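Local coordinates for 3-oxoacyl-[acyl-carrier-protein] synthase 3 (Pseudomonas aeruginosa, PDB 2X3E) that probably catalyses the first condensation of bacterial fatty acid synthesis, joining acetyl-CoA to malonyl-ACP with loss of carbon dioxide to give acetoacetyl-ACP, at residues A[110-119]-A[307-318]; A[175-183]-A[229-239]. The protein carries 1 engineered substitution. One frame throughout, in Å; residues are numbered along the deposited sequence. Where two conformers were deposited one is given.

Contact 1: A[110-119]-A[307-318]. Engineered in segment 110-119: Ala112 (natural residue Cys).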
ATOM      1  N   ALA A 110      -1.807   4.767   4.206  1.00 13.11           N
ATOM      2  CA  ALA A 110      -1.269   5.614   5.271  1.00 13.24           C
ATOM      3  C   ALA A 110      -2.265   6.720   5.634  1.00 13.48           C
ATOM      4  O   ALA A 110      -1.876   7.825   6.005  1.00 13.50           O
ATOM      5  CB  ALA A 110       0.083   6.211   4.869  1.00 12.71           C
ATOM      6  N   ALA A 111      -3.557   6.407   5.515  1.00 13.99           N
ATOM      7  CA  ALA A 111      -4.618   7.283   5.985  1.00 14.37           C
ATOM      8  C   ALA A 111      -4.469   8.702   5.427  1.00 14.43           C
ATOM      9  O   ALA A 111      -4.248   8.873   4.228  1.00 13.89           O
ATOM     10  CB  ALA A 111      -4.656   7.277   7.521  1.00 14.72           C
ATOM     11  N   ALA A 112      -4.575   9.708   6.290  1.00 14.54           N
ATOM     12  CA  ALA A 112      -4.524  11.101   5.853  1.00 15.04           C
ATOM     13  C   ALA A 112      -3.104  11.547   5.450  1.00 14.57           C
ATOM     14  O   ALA A 112      -2.936  12.633   4.884  1.00 15.17           O
ATOM     15  CB  ALA A 112      -5.097  12.015   6.937  1.00 15.54           C
ATOM     16  N   THR A 113      -2.096  10.718   5.740  1.00 14.14           N
ATOM     17  CA  THR A 113      -0.721  10.942   5.271  1.00 14.06           C
ATOM     18  C   THR A 113      -0.399  10.174   3.978  1.00 13.82           C
ATOM     19  O   THR A 113       0.749  10.144   3.537  1.00 13.64           O
ATOM     20  CB  THR A 113       0.307  10.538   6.363  1.00 14.01           C
ATOM     21  OG1 THR A 113      -0.187  10.908   7.657  1.00 15.00           O
ATOM     22  CG2 THR A 113       1.661  11.208   6.115  1.00 14.39           C
ATOM     23  N   GLY A 114      -1.414   9.564   3.371  1.00 13.91           N
ATOM     24  CA  GLY A 114      -1.232   8.727   2.190  1.00 13.41           C
ATOM     25  C   GLY A 114      -0.577   9.401   0.997  1.00 13.26           C
ATOM     26  O   GLY A 114       0.224   8.783   0.308  1.00 13.07           O
ATOM     27  N   PHE A 115      -0.910  10.659   0.740  1.00 13.19           N
ATOM     28  CA  PHE A 115      -0.337  11.358  -0.415  1.00 13.45           C
ATOM     29  C   PHE A 115       1.162  11.654  -0.222  1.00 13.74           C
ATOM     30  O   PHE A 115       1.957  11.509  -1.167  1.00 13.27           O
ATOM     31  CB  PHE A 115      -1.115  12.633  -0.723  1.00 13.67           C
ATOM     32  CG  PHE A 115      -0.757  13.249  -2.047  1.00 13.58           C
ATOM     33  CD1 PHE A 115      -1.209  12.685  -3.229  1.00 13.37           C
ATOM     34  CD2 PHE A 115       0.043  14.387  -2.109  1.00 14.28           C
ATOM     35  CE1 PHE A 115      -0.873  13.241  -4.454  1.00 13.84           C
ATOM     36  CE2 PHE A 115       0.380  14.950  -3.325  1.00 14.11           C
ATOM     37  CZ  PHE A 115      -0.082  14.379  -4.502  1.00 13.17           C
ATOM     38  N   VAL A 116       1.548  12.028   1.002  1.00 13.92           N
ATOM     39  CA  VAL A 116       2.964  12.263   1.318  1.00 13.71           C
ATOM     40  C   VAL A 116       3.791  10.967   1.244  1.00 13.64           C
ATOM     41  O   VAL A 116       4.863  10.947   0.617  1.00 13.50           O
ATOM     42  CB  VAL A 116       3.146  12.959   2.685  1.00 14.17           C
ATOM     43  CG1 VAL A 116       4.623  13.206   2.978  1.00 13.63           C
ATOM     44  CG2 VAL A 116       2.394  14.292   2.710  1.00 13.66           C
ATOM     45  N   TYR A 117       3.295   9.902   1.876  1.00 13.34           N
ATOM     46  CA  TYR A 117       3.915   8.573   1.785  1.00 13.31           C
ATOM     47  C   TYR A 117       3.932   8.085   0.349  1.00 13.13           C
ATOM     48  O   TYR A 117       4.901   7.474  -0.092  1.00 13.02           O
ATOM     49  CB  TYR A 117       3.174   7.545   2.656  1.00 13.37           C
ATOM     50  CG  TYR A 117       3.743   7.388   4.052  1.00 14.34           C
ATOM     51  CD1 TYR A 117       3.371   8.243   5.090  1.00 14.87           C
ATOM     52  CD2 TYR A 117       4.651   6.378   4.332  1.00 14.72           C
ATOM     53  CE1 TYR A 117       3.904   8.088   6.367  1.00 15.46           C
ATOM     54  CE2 TYR A 117       5.186   6.219   5.594  1.00 15.67           C
ATOM     55  CZ  TYR A 117       4.812   7.070   6.609  1.00 14.85           C
ATOM     56  OH  TYR A 117       5.349   6.876   7.861  1.00 16.31           O
ATOM     57  N   GLY A 118       2.835   8.336  -0.361  1.00 13.38           N
ATOM     58  CA  GLY A 118       2.734   8.028  -1.786  1.00 13.46           C
ATOM     59  C   GLY A 118       3.823   8.681  -2.612  1.00 13.38           C
ATOM     60  O   GLY A 118       4.406   8.038  -3.481  1.00 13.53           O
ATOM     61  N   LEU A 119       4.106   9.956  -2.347  1.00 13.78           N
ATOM     62  CA  LEU A 119       5.179  10.673  -3.055  1.00 13.84           C
ATOM     63  C   LEU A 119       6.557  10.083  -2.753  1.00 14.27           C
ATOM     64  O   LEU A 119       7.402   9.960  -3.646  1.00 13.92           O
ATOM     65  CB  LEU A 119       5.160  12.158  -2.698  1.00 14.19           C
ATOM     66  CG  LEU A 119       4.021  12.981  -3.294  1.00 14.59           C
ATOM     67  CD1 LEU A 119       3.934  14.336  -2.599  1.00 14.26           C
ATOM     68  CD2 LEU A 119       4.225  13.152  -4.809  1.00 14.02           C
ATOM     69  N   LEU A 307       4.456  20.229   1.422  1.00 13.16           N
ATOM     70  CA  LEU A 307       3.236  19.469   1.592  1.00 13.76           C
ATOM     71  C   LEU A 307       3.400  18.712   2.897  1.00 13.85           C
ATOM     72  O   LEU A 307       4.465  18.164   3.164  1.00 14.42           O
ATOM     73  CB  LEU A 307       3.038  18.481   0.441  1.00 13.90           C
ATOM     74  CG  LEU A 307       3.268  19.007  -0.974  1.00 14.39           C
ATOM     75  CD1 LEU A 307       3.050  17.892  -2.004  1.00 14.96           C
ATOM     76  CD2 LEU A 307       2.364  20.190  -1.271  1.00 14.40           C
ATOM     77  N   THR A 308       2.355  18.670   3.706  1.00 14.29           N
ATOM     78  CA  THR A 308       2.454  18.006   4.998  1.00 14.23           C
ATOM     79  C   THR A 308       1.155  17.305   5.391  1.00 14.06           C
ATOM     80  O   THR A 308       0.057  17.798   5.120  1.00 14.34           O
ATOM     81  CB  THR A 308       2.901  19.003   6.089  1.00 14.52           C
ATOM     82  OG1 THR A 308       3.145  18.301   7.319  1.00 14.69           O
ATOM     83  CG2 THR A 308       1.857  20.083   6.303  1.00 14.91           C
ATOM     84  N   GLY A 309       1.298  16.140   6.023  1.00 13.81           N
ATOM     85  CA  GLY A 309       0.161  15.352   6.468  1.00 13.44           C
ATOM     86  C   GLY A 309       0.340  14.764   7.855  1.00 13.34           C
ATOM     87  O   GLY A 309       1.458  14.577   8.322  1.00 13.04           O
ATOM     88  N   PHE A 310      -0.784  14.496   8.513  1.00 14.01           N
ATOM     89  CA  PHE A 310      -0.831  13.738   9.766  1.00 13.86           C
ATOM     90  C   PHE A 310      -2.158  12.983   9.759  1.00 14.10           C
ATOM     91  O   PHE A 310      -3.165  13.527   9.322  1.00 14.54           O
ATOM     92  CB  PHE A 310      -0.751  14.663  10.992  1.00 14.68           C
ATOM     93  CG  PHE A 310      -1.257  14.026  12.263  1.00 16.06           C
ATOM     94  CD1 PHE A 310      -0.421  13.245  13.047  1.00 17.82           C
ATOM     95  CD2 PHE A 310      -2.577  14.187  12.655  1.00 16.92           C
ATOM     96  CE1 PHE A 310      -0.889  12.641  14.210  1.00 17.96           C
ATOM     97  CE2 PHE A 310      -3.053  13.593  13.816  1.00 18.21           C
ATOM     98  CZ  PHE A 310      -2.201  12.814  14.595  1.00 18.64           C
ATOM     99  N   GLY A 311      -2.169  11.742  10.230  1.00 13.91           N
ATOM    100  CA  GLY A 311      -3.416  10.982  10.269  1.00 14.64           C
ATOM    101  C   GLY A 311      -3.330   9.647  10.975  1.00 14.49           C
ATOM    102  O   GLY A 311      -2.402   9.393  11.750  1.00 14.10           O
ATOM    103  N   ALA A 312      -4.312   8.800  10.691  1.00 14.55           N
ATOM    104  CA  ALA A 312      -4.451   7.514  11.342  1.00 15.01           C
ATOM    105  C   ALA A 312      -3.182   6.680  11.190  1.00 14.34           C
ATOM    106  O   ALA A 312      -2.476   6.781  10.176  1.00 14.03           O
ATOM    107  CB  ALA A 312      -5.659   6.763  10.778  1.00 15.35           C
ATOM    108  N   GLY A 313      -2.910   5.858  12.206  1.00 14.18           N
ATOM    109  CA  GLY A 313      -1.718   5.015  12.248  1.00 13.84           C
ATOM    110  C   GLY A 313      -1.114   4.921  13.644  1.00 14.00           C
ATOM    111  O   GLY A 313      -0.979   3.824  14.174  1.00 13.99           O
ATOM    112  N   LEU A 314      -0.711   6.040  14.250  1.00 13.80           N
ATOM    113  CA  LEU A 314      -0.680   7.364  13.636  1.00 13.65           C
ATOM    114  C   LEU A 314       0.444   7.453  12.608  1.00 13.40           C
ATOM    115  O   LEU A 314       1.428   6.711  12.690  1.00 14.17           O
ATOM    116  CB  LEU A 314      -0.453   8.442  14.705  1.00 13.76           C
ATOM    117  CG  LEU A 314      -1.501   8.531  15.817  1.00 14.24           C
ATOM    118  CD1 LEU A 314      -1.127   9.600  16.848  1.00 13.53           C
ATOM    119  CD2 LEU A 314      -2.876   8.803  15.238  1.00 14.47           C
ATOM    120  N   THR A 315       0.283   8.368  11.658  1.00 13.14           N
ATOM    121  CA  THR A 315       1.279   8.655  10.628  1.00 12.82           C
ATOM    122  C   THR A 315       1.440  10.157  10.462  1.00 12.63           C
ATOM    123  O   THR A 315       0.534  10.927  10.773  1.00 12.41           O
ATOM    124  CB  THR A 315       0.856   8.093   9.252  1.00 12.70           C
ATOM    125  OG1 THR A 315      -0.487   8.511   8.946  1.00 12.84           O
ATOM    126  CG2 THR A 315       0.949   6.578   9.236  1.00 12.83           C
ATOM    127  N   TRP A 316       2.600  10.564   9.956  1.00 12.97           N
ATOM    128  CA  TRP A 316       2.833  11.948   9.576  1.00 12.85           C
ATOM    129  C   TRP A 316       3.970  12.012   8.576  1.00 12.90           C
ATOM    130  O   TRP A 316       4.735  11.047   8.407  1.00 12.95           O
ATOM    131  CB  TRP A 316       3.194  12.795  10.799  1.00 13.36           C
ATOM    132  CG  TRP A 316       4.470  12.353  11.440  1.00 13.50           C
ATOM    133  CD1 TRP A 316       5.736  12.652  11.042  1.00 13.90           C
ATOM    134  CD2 TRP A 316       4.595  11.491  12.575  1.00 14.91           C
ATOM    135  NE1 TRP A 316       6.652  12.029  11.864  1.00 15.61           N
ATOM    136  CE2 TRP A 316       5.974  11.312  12.815  1.00 15.50           C
ATOM    137  CE3 TRP A 316       3.674  10.851  13.411  1.00 15.40           C
ATOM    138  CZ2 TRP A 316       6.454  10.524  13.868  1.00 17.00           C
ATOM    139  CZ3 TRP A 316       4.153  10.066  14.454  1.00 16.01           C
ATOM    140  CH2 TRP A 316       5.526   9.914  14.675  1.00 16.57           C
ATOM    141  N   GLY A 317       4.095  13.160   7.930  1.00 13.03           N
ATOM    142  CA  GLY A 317       5.242  13.419   7.073  1.00 13.19           C
ATOM    143  C   GLY A 317       5.110  14.697   6.283  1.00 13.15           C
ATOM    144  O   GLY A 317       4.019  15.265   6.177  1.00 13.34           O
ATOM    145  N   SER A 318       6.233  15.158   5.745  1.00 13.29           N
ATOM    146  CA  SER A 318       6.238  16.325   4.881  1.00 13.27           C
ATOM    147  C   SER A 318       7.245  16.140   3.750  1.00 13.30           C
ATOM    148  O   SER A 318       8.156  15.314   3.841  1.00 13.78           O
ATOM    149  CB  SER A 318       6.589  17.586   5.674  1.00 13.63           C
ATOM    150  OG  SER A 318       5.775  17.714   6.823  1.00 14.47           O
TER
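The loop and helix start that carry the predicted nucleophile position of a thiolase-fold condensing enzyme, where Ala112 replaces the natural cysteine by engineering, lie here against a glycine-rich beta hairpin. CB of Ala112 sits 3.4 Å from O of Phe310 and 3.9 Å from CA of Gly311; with His250, which it touches, and Asn280 nearby, it marks the predicted catalytic site. One residue earlier the backbone turns through positive phi, and CB of Ala111 presses on CB of Ala312 at 3.4 Å, tighter than usual van der Waals contact.

Thr113, in the N-cap position, makes no capping bond and spends its side chain on the hairpin. Its OG1 lies 2.7 Å from OG1 of Thr315, with O of Thr315 a weaker alternative for the same proton, while Thr315 OG1 in turn donates to O of Ala312 from 37° above the carbonyl plane. CG2 of Thr113, anti to the backbone N, abuts strand 315-318, 3.5 Å from C of Trp316. In the thiolase fold the helix that follows the nucleophile is buried in the core between the sheets, and helix 114-119 accordingly runs over the hairpin, with closest axis approaches of 7.7 Å to strand 307-311 and 7.8 Å to strand 315-318. Val116 straddles the two strands: anti to its own N (chi1 -179°), CG1 reaches C of Gly317 at 3.7 Å, whereas CG2 faces the Gly309 backbone. Farther along, CD1 of Leu307 meets Leu119 CD1 at about a right angle and approaches the edge of the Phe115 ring.

Contact 2: A[175-183]-A[229-239]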
ATOM      1  N   GLY A 175      10.077  21.384  -9.290  1.00 18.41           N
ATOM      2  CA  GLY A 175       9.165  20.246  -9.158  1.00 17.45           C
ATOM      3  C   GLY A 175       9.812  18.989  -8.621  1.00 16.57           C
ATOM      4  O   GLY A 175       9.118  18.034  -8.279  1.00 16.40           O
ATOM      5  N   ALA A 176      11.141  18.975  -8.557  1.00 16.51           N
ATOM      6  CA  ALA A 176      11.861  17.861  -7.956  1.00 16.10           C
ATOM      7  C   ALA A 176      11.554  17.789  -6.466  1.00 15.67           C
ATOM      8  O   ALA A 176      11.546  18.805  -5.769  1.00 15.68           O
ATOM      9  CB  ALA A 176      13.357  17.998  -8.181  1.00 16.09           C
ATOM     10  N   LEU A 177      11.297  16.582  -5.983  1.00 15.58           N
ATOM     11  CA  LEU A 177      11.036  16.370  -4.566  1.00 15.43           C
ATOM     12  C   LEU A 177      12.376  16.466  -3.842  1.00 16.17           C
ATOM     13  O   LEU A 177      13.272  15.669  -4.098  1.00 16.94           O
ATOM     14  CB  LEU A 177      10.381  15.006  -4.339  1.00 14.91           C
ATOM     15  CG  LEU A 177       9.114  14.707  -5.141  1.00 15.11           C
ATOM     16  CD1 LEU A 177       8.597  13.321  -4.780  1.00 15.04           C
ATOM     17  CD2 LEU A 177       8.041  15.763  -4.930  1.00 14.91           C
ATOM     18  N   LEU A 178      12.509  17.444  -2.944  1.00 16.85           N
ATOM     19  CA  LEU A 178      13.816  17.836  -2.387  1.00 17.65           C
ATOM     20  C   LEU A 178      14.242  17.155  -1.081  1.00 17.93           C
ATOM     21  O   LEU A 178      15.433  16.860  -0.879  1.00 18.68           O
ATOM     22  CB  LEU A 178      13.847  19.351  -2.172  1.00 18.46           C
ATOM     23  CG  LEU A 178      13.766  20.196  -3.443  1.00 18.43           C
ATOM     24  CD1 LEU A 178      13.739  21.672  -3.078  1.00 19.83           C
ATOM     25  CD2 LEU A 178      14.932  19.877  -4.376  1.00 19.26           C
ATOM     26  N   ALA A 179      13.291  16.960  -0.181  1.00 17.34           N
ATOM     27  CA  ALA A 179      13.563  16.378   1.126  1.00 17.39           C
ATOM     28  C   ALA A 179      12.268  15.827   1.687  1.00 16.95           C
ATOM     29  O   ALA A 179      11.210  16.382   1.421  1.00 16.68           O
ATOM     30  CB  ALA A 179      14.132  17.425   2.063  1.00 18.21           C
ATOM     31  N   PHE A 180      12.357  14.732   2.443  1.00 16.79           N
ATOM     32  CA  PHE A 180      11.203  14.129   3.095  1.00 16.55           C
ATOM     33  C   PHE A 180      11.382  14.061   4.605  1.00 16.63           C
ATOM     34  O   PHE A 180      12.505  13.979   5.116  1.00 17.67           O
ATOM     35  CB  PHE A 180      10.981  12.697   2.600  1.00 16.47           C
ATOM     36  CG  PHE A 180      10.341  12.597   1.257  1.00 16.44           C
ATOM     37  CD1 PHE A 180       8.969  12.466   1.139  1.00 17.95           C
ATOM     38  CD2 PHE A 180      11.112  12.589   0.110  1.00 18.75           C
ATOM     39  CE1 PHE A 180       8.375  12.342  -0.111  1.00 17.82           C
ATOM     40  CE2 PHE A 180      10.522  12.473  -1.139  1.00 17.95           C
ATOM     41  CZ  PHE A 180       9.159  12.349  -1.244  1.00 17.42           C
ATOM     42  N   ASP A 181      10.253  14.117   5.307  1.00 15.71           N
ATOM     43  CA  ASP A 181      10.145  13.697   6.696  1.00 15.28           C
ATOM     44  C   ASP A 181       9.005  12.698   6.738  1.00 14.51           C
ATOM     45  O   ASP A 181       7.922  12.998   6.251  1.00 14.27           O
ATOM     46  CB  ASP A 181       9.807  14.870   7.615  1.00 15.38           C
ATOM     47  CG  ASP A 181       9.640  14.439   9.061  1.00 15.99           C
ATOM     48  OD1 ASP A 181      10.640  13.998   9.675  1.00 15.76           O
ATOM     49  OD2 ASP A 181       8.514  14.529   9.587  1.00 16.32           O
ATOM     50  N   LEU A 182       9.246  11.513   7.296  1.00 14.17           N
ATOM     51  CA  LEU A 182       8.223  10.468   7.358  1.00 13.58           C
ATOM     52  C   LEU A 182       8.316   9.713   8.677  1.00 14.15           C
ATOM     53  O   LEU A 182       9.411   9.318   9.094  1.00 14.27           O
ATOM     54  CB  LEU A 182       8.396   9.470   6.215  1.00 13.35           C
ATOM     55  CG  LEU A 182       8.322   9.988   4.777  1.00 13.44           C
ATOM     56  CD1 LEU A 182       9.003   9.010   3.827  1.00 14.52           C
ATOM     57  CD2 LEU A 182       6.872  10.234   4.368  1.00 13.36           C
ATOM     58  N   GLY A 183       7.170   9.509   9.322  1.00 13.89           N
ATOM     59  CA  GLY A 183       7.129   8.798  10.589  1.00 13.79           C
ATOM     60  C   GLY A 183       5.784   8.185  10.910  1.00 13.55           C
ATOM     61  O   GLY A 183       4.823   8.258  10.125  1.00 12.47           O
ATOM     62  N   SER A 229       6.830  18.538  11.792  1.00 15.58           N
ATOM     63  CA  SER A 229       7.278  17.832  10.584  1.00 15.30           C
ATOM     64  C   SER A 229       7.739  18.825   9.515  1.00 15.08           C
ATOM     65  O   SER A 229       8.790  18.633   8.885  1.00 15.35           O
ATOM     66  CB  SER A 229       6.174  16.917  10.038  1.00 15.23           C
ATOM     67  OG  SER A 229       6.619  16.226   8.877  1.00 15.24           O
ATOM     68  N   VAL A 230       6.967  19.898   9.335  1.00 15.02           N
ATOM     69  CA  VAL A 230       7.354  20.975   8.425  1.00 14.88           C
ATOM     70  C   VAL A 230       8.707  21.538   8.855  1.00 15.41           C
ATOM     71  O   VAL A 230       9.612  21.667   8.037  1.00 15.27           O
ATOM     72  CB  VAL A 230       6.299  22.111   8.369  1.00 14.79           C
ATOM     73  CG1 VAL A 230       6.809  23.281   7.521  1.00 14.93           C
ATOM     74  CG2 VAL A 230       4.981  21.588   7.811  1.00 14.85           C
ATOM     75  N   ARG A 231       8.852  21.850  10.143  1.00 16.46           N
ATOM     76  CA  ARG A 231      10.112  22.415  10.634  1.00 17.13           C
ATOM     77  C   ARG A 231      11.307  21.522  10.318  1.00 17.19           C
ATOM     78  O   ARG A 231      12.358  22.016   9.925  1.00 17.14           O
ATOM     79  CB  ARG A 231      10.078  22.680  12.143  1.00 18.26           C
ATOM     80  CG  ARG A 231      11.411  23.195  12.705  1.00 19.44           C
ATOM     81  CD  ARG A 231      11.844  24.503  12.038  1.00 20.31           C
ATOM     82  NE  ARG A 231      10.978  25.605  12.445  1.00 21.87           N
ATOM     83  CZ  ARG A 231      10.989  26.832  11.928  1.00 22.57           C
ATOM     84  NH1 ARG A 231      11.812  27.150  10.938  1.00 23.95           N
ATOM     85  NH2 ARG A 231      10.153  27.748  12.406  1.00 22.81           N
ATOM     86  N   ARG A 232      11.147  20.214  10.491  1.00 17.06           N
ATOM     87  CA  ARG A 232      12.231  19.275  10.189  1.00 17.64           C
ATOM     88  C   ARG A 232      12.648  19.313   8.722  1.00 17.50           C
ATOM     89  O   ARG A 232      13.843  19.314   8.406  1.00 17.59           O
ATOM     90  CB  ARG A 232      11.841  17.858  10.611  1.00 17.79           C
ATOM     91  CG  ARG A 232      11.748  17.726  12.123  1.00 18.74           C
ATOM     92  CD  ARG A 232      11.719  16.302  12.575  1.00 19.83           C
ATOM     93  NE  ARG A 232      10.493  15.600  12.198  1.00 19.63           N
ATOM     94  CZ  ARG A 232       9.329  15.673  12.849  1.00 19.99           C
ATOM     95  NH1 ARG A 232       9.183  16.444  13.928  1.00 20.03           N
ATOM     96  NH2 ARG A 232       8.294  14.969  12.409  1.00 19.30           N
ATOM     97  N   VAL A 233      11.673  19.362   7.825  1.00 17.28           N
ATOM     98  CA  VAL A 233      11.981  19.404   6.396  1.00 17.80           C
ATOM     99  C   VAL A 233      12.548  20.792   5.986  1.00 17.59           C
ATOM    100  O   VAL A 233      13.428  20.875   5.125  1.00 17.89           O
ATOM    101  CB  VAL A 233      10.761  18.931   5.553  1.00 17.57           C
ATOM    102  CG1 VAL A 233       9.767  20.059   5.324  1.00 17.95           C
ATOM    103  CG2 VAL A 233      11.216  18.316   4.238  1.00 19.99           C
ATOM    104  N   LEU A 234      12.082  21.866   6.634  1.00 17.24           N
ATOM    105  CA  LEU A 234      12.656  23.210   6.420  1.00 17.19           C
ATOM    106  C   LEU A 234      14.143  23.224   6.780  1.00 18.29           C
ATOM    107  O   LEU A 234      14.986  23.685   5.993  1.00 18.66           O
ATOM    108  CB  LEU A 234      11.912  24.274   7.241  1.00 17.19           C
ATOM    109  CG  LEU A 234      10.475  24.622   6.830  1.00 15.82           C
ATOM    110  CD1 LEU A 234       9.898  25.673   7.774  1.00 16.03           C
ATOM    111  CD2 LEU A 234      10.438  25.107   5.398  1.00 15.97           C
ATOM    112  N   ASP A 235      14.452  22.694   7.962  1.00 18.62           N
ATOM    113  CA  ASP A 235      15.829  22.557   8.430  1.00 19.84           C
ATOM    114  C   ASP A 235      16.668  21.700   7.484  1.00 20.27           C
ATOM    115  O   ASP A 235      17.834  22.001   7.245  1.00 20.71           O
ATOM    116  CB  ASP A 235      15.866  21.961   9.849  1.00 20.47           C
ATOM    117  CG  ASP A 235      15.429  22.951  10.925  1.00 21.29           C
ATOM    118  OD1 ASP A 235      15.418  24.180  10.666  1.00 20.58           O
ATOM    119  OD2 ASP A 235      15.102  22.498  12.050  1.00 21.59           O
ATOM    120  N   ARG A 236      16.066  20.645   6.937  1.00 20.21           N
ATOM    121  CA  ARG A 236      16.768  19.759   6.006  1.00 21.26           C
ATOM    122  C   ARG A 236      17.120  20.427   4.668  1.00 21.25           C
ATOM    123  O   ARG A 236      18.214  20.216   4.144  1.00 22.59           O
ATOM    124  CB  ARG A 236      15.974  18.463   5.795  1.00 20.95           C
ATOM    125  CG  ARG A 236      16.136  17.494   6.961  1.00 23.66           C
ATOM    126  CD  ARG A 236      15.050  16.417   7.063  1.00 25.63           C
ATOM    127  NE  ARG A 236      15.093  15.813   8.401  1.00 28.60           N
ATOM    128  CZ  ARG A 236      14.161  15.027   8.942  1.00 29.02           C
ATOM    129  NH1 ARG A 236      13.067  14.692   8.272  1.00 28.84           N
ATOM    130  NH2 ARG A 236      14.343  14.559  10.174  1.00 31.18           N
ATOM    131  N   VAL A 237      16.213  21.249   4.148  1.00 20.61           N
ATOM    132  CA  VAL A 237      16.419  21.878   2.845  0.50 20.79           C
ATOM    133  C   VAL A 237      17.060  23.267   2.984  1.00 21.54           C
ATOM    134  O   VAL A 237      17.455  23.881   1.988  1.00 22.03           O
ATOM    135  CB  VAL A 237      15.095  21.937   2.054  0.50 19.98           C
ATOM    136  CG1 VAL A 237      14.230  23.099   2.527  0.50 18.61           C
ATOM    137  CG2 VAL A 237      15.371  22.010   0.554  0.50 20.66           C
ATOM    138  N   GLY A 238      17.184  23.746   4.221  1.00 21.58           N
ATOM    139  CA  GLY A 238      17.843  25.019   4.497  1.00 22.71           C
ATOM    140  C   GLY A 238      16.972  26.230   4.226  1.00 22.44           C
ATOM    141  O   GLY A 238      17.468  27.267   3.787  1.00 23.37           O
ATOM    142  N   TRP A 239      15.673  26.097   4.487  1.00 21.62           N
ATOM    143  CA  TRP A 239      14.740  27.219   4.406  1.00 21.71           C
ATOM    144  C   TRP A 239      14.325  27.648   5.803  1.00 22.26           C
ATOM    145  O   TRP A 239      14.206  26.821   6.699  1.00 21.94           O
ATOM    146  CB  TRP A 239      13.470  26.841   3.639  1.00 20.55           C
ATOM    147  CG  TRP A 239      13.668  26.484   2.215  1.00 20.65           C
ATOM    148  CD1 TRP A 239      14.760  26.747   1.439  1.00 21.09           C
ATOM    149  CD2 TRP A 239      12.731  25.807   1.376  1.00 19.92           C
ATOM    150  NE1 TRP A 239      14.565  26.258   0.172  1.00 21.10           N
ATOM    151  CE2 TRP A 239      13.325  25.681   0.104  1.00 20.38           C
ATOM    152  CE3 TRP A 239      11.444  25.286   1.580  1.00 18.58           C
ATOM    153  CZ2 TRP A 239      12.679  25.058  -0.965  1.00 19.89           C
ATOM    154  CZ3 TRP A 239      10.805  24.664   0.521  1.00 18.82           C
ATOM    155  CH2 TRP A 239      11.422  24.559  -0.740  1.00 19.23           C
TER
HETATM  156  O   HOH W   1       9.510  11.964  11.493  1.00  9.45           O
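Asp181 reaches from strand 177-183 into a salt-bridge network with Arg232 and Arg236 of helix 229-237, and its side chain can be read outward atom by atom. CB, on the helix side of the strand, already lies 3.3 Å from NH1 of Arg236. With CG anti to the backbone N, the carboxylate extends between Ser229 and the two arginines. OD1 takes Arg236 NH1 at 2.9 Å on its anti lone pair, and also NE of Arg232, whose nearly straight bond (175°) arrives from above the carboxylate plane, though it stays within the guanidinium plane of Arg232. OD2 accepts the hydroxyl of Ser229 at 2.6 Å on its anti side and Arg232 NH2 at 2.9 Å on its syn side. Arg232 thus grips side-on, one nitrogen to each oxygen, with the two flat groups turned 62° apart; a bend at chi3 folds its chain back over Ser229, whose CA lies on one face of the guanidinium. A water also donates to OD1. Arg236, extended from CG to NE, makes a second, longer bond from NH1 to O of Phe180 at 3.3 Å.

Beyond this network the contact is apolar. CG2 of Val233 meets CB of Ala179 at 3.7 Å, and Leu178 CD1 touches CZ2 of Trp239 and, in the given conformer of Val237, also its CG2. Together these residues lay the C-terminal turns of helix 215-237 along strand 177-184, roughly antiparallel to it (148°), at the edge of the sheet as formed by this chain. Four protein donors and a water converge on one buried carboxylate, so its negative charge is probably strongly stabilised and its ionised form favoured, with both oxygens fixed in orientation.

The two contacts, with centres about 14 Å apart, use opposite faces of one sheet: strands 315-322 and 177-184 are neighbours in it, with helix 114-127 packed on one side and helix 215-237 on the other. Two polar links join them. Ser318 OG of contact 1 lies 2.7 Å from Ser229 OG of contact 2, a probable hydrogen bond, and Tyr117 OH lies 2.7 Å from Gly183 O. Contact 1 holds the predicted nucleophile position, Ala112 in this construct, its side chain about 3 Å from that of His250; contact 2 is more remote, and the side chain of Ser229 is about 11 Å from that of His250. Both touch the second subunit of the homodimer.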